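Local structure of Lmo2125 protein (Listeria monocytogenes serovar 1/2a, 5TU0) at residues D319-K322 and L328-A331. The protein binds maltose and, as a solute-binding lipoprotein, probably hands the sugar to a membrane transporter for uptake into the cell. The protein carries 2 engineered substitutions. Numbering follows the deposited sequence.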
loop_
_atom_site.group_PDB
_atom_site.type_symbol
_atom_site.label_atom_id
_atom_site.label_comp_id
_atom_site.label_asym_id
_atom_site.label_seq_id
_atom_site.Cartn_x
_atom_site.Cartn_y
_atom_site.Cartn_z
ATOM N N ASP A 319 -6.867 11.893 12.970
ATOM C CA ASP A 319 -8.209 12.358 13.382
ATOM C C ASP A 319 -8.494 13.741 12.797
ATOM O O ASP A 319 -9.593 13.987 12.295
ATOM C CB ASP A 319 -8.353 12.419 14.907
ATOM C CG ASP A 319 -8.471 11.042 15.550
ATOM O OD1 ASP A 319 -8.647 10.034 14.826
ATOM O OD2 ASP A 319 -8.411 10.968 16.798
ATOM N N THR A 320 -7.509 14.641 12.864
ATOM C CA THR A 320 -7.664 15.964 12.292
ATOM C C THR A 320 -7.931 15.851 10.775
ATOM O O THR A 320 -8.756 16.581 10.225
ATOM C CB THR A 320 -6.421 16.842 12.529
ATOM O OG1 THR A 320 -6.197 16.998 13.937
ATOM C CG2 THR A 320 -6.599 18.225 11.893
ATOM N N ALA A 321 -7.232 14.939 10.105
ATOM C CA ALA A 321 -7.424 14.769 8.655
ATOM C C ALA A 321 -8.829 14.285 8.360
ATOM O O ALA A 321 -9.471 14.791 7.443
ATOM C CB ALA A 321 -6.393 13.822 8.075
ATOM N N LYS A 322 -9.300 13.322 9.156
ATOM C CA LYS A 322 -10.657 12.777 9.026
ATOM C C LYS A 322 -11.747 13.863 9.150
ATOM O O LYS A 322 -12.746 13.827 8.423
ATOM C CB LYS A 322 -10.902 11.684 10.078
ATOM C CG LYS A 322 -12.276 11.035 9.991
ATOM C CD LYS A 322 -12.457 9.900 10.985
ATOM C CE LYS A 322 -13.886 9.370 10.919
ATOM N NZ LYS A 322 -14.120 8.152 11.753
ATOM N N LEU A 328 -11.520 10.745 -0.156
ATOM C CA LEU A 328 -10.383 9.826 -0.299
ATOM C C LEU A 328 -9.746 9.560 1.061
ATOM O O LEU A 328 -9.459 8.413 1.419
ATOM C CB LEU A 328 -9.342 10.362 -1.286
ATOM C CG LEU A 328 -8.092 9.476 -1.451
ATOM C CD1 LEU A 328 -8.470 8.073 -1.931
ATOM C CD2 LEU A 328 -7.083 10.141 -2.381
ATOM N N THR A 329 -9.556 10.631 1.817
ATOM C CA THR A 329 -8.986 10.547 3.151
ATOM C C THR A 329 -9.839 9.682 4.071
ATOM O O THR A 329 -9.300 8.822 4.766
ATOM C CB THR A 329 -8.841 11.937 3.776
ATOM O OG1 THR A 329 -8.084 12.772 2.886
ATOM C CG2 THR A 329 -8.142 11.843 5.132
ATOM N N ASN A 330 -11.160 9.891 4.051
ATOM C CA ASN A 330 -12.084 9.110 4.883
ATOM C C ASN A 330 -12.049 7.621 4.511
ATOM O O ASN A 330 -12.005 6.763 5.394
ATOM C CB ASN A 330 -13.538 9.611 4.754
ATOM C CG ASN A 330 -13.772 10.966 5.408
ATOM O OD1 ASN A 330 -12.953 11.466 6.181
ATOM N ND2 ASN A 330 -14.905 11.560 5.103
ATOM N N ALA A 331 -12.087 7.335 3.209
ATOM C CA ALA A 331 -12.033 5.947 2.713
ATOM C C ALA A 331 -10.746 5.244 3.129
ATOM O O ALA A 331 -10.778 4.113 3.596
ATOM C CB ALA A 331 -12.174 5.912 1.206
HETATM O O HOH W 1 -11.272 13.701 5.546
#
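Thr329 presses its methyl, CG2, onto the methyl of Ala321, with CG2 and CB 4.0 Å apart, and this is the nonpolar part of the contact between helices 315-323 and 327-336. Chi1 of -54° sets OG1 beside the backbone N and CG2 anti to it, which turns the methyl to Ala321 while the hydroxyl hydrogen-bonds with Tyr305 OH and Asp326 OD2. Tyr305 of helix 298-308 also touches Ala321, and Val311 and Pro312 of strand 311-312 pack against the pair, so both small residues are buried.

Nearer the surface, the amide of Asn330 lies across the start of the Lys322 side chain at about a right angle, its OD1 3.9 Å from Lys322 CG. That same OD1 comes within 3.3 Å of Lys322 O; both are acceptors, and a water probably eases their closeness. Its O lies 2.8 Å from Ala321 O and 2.9 Å from Asn330 OD1, placed to donate to each, though other acceptors nearby may compete for its protons. ND2 hydrogen-bonds to Asn325 OD1 in the link between the helices, which helps fix the rotation of the amide. This is local packing of two consecutive short helices in a bacterial solute-binding protein, the second resting through Leu328 and Ala331 on Val117 and Val255 of the mixed sheet.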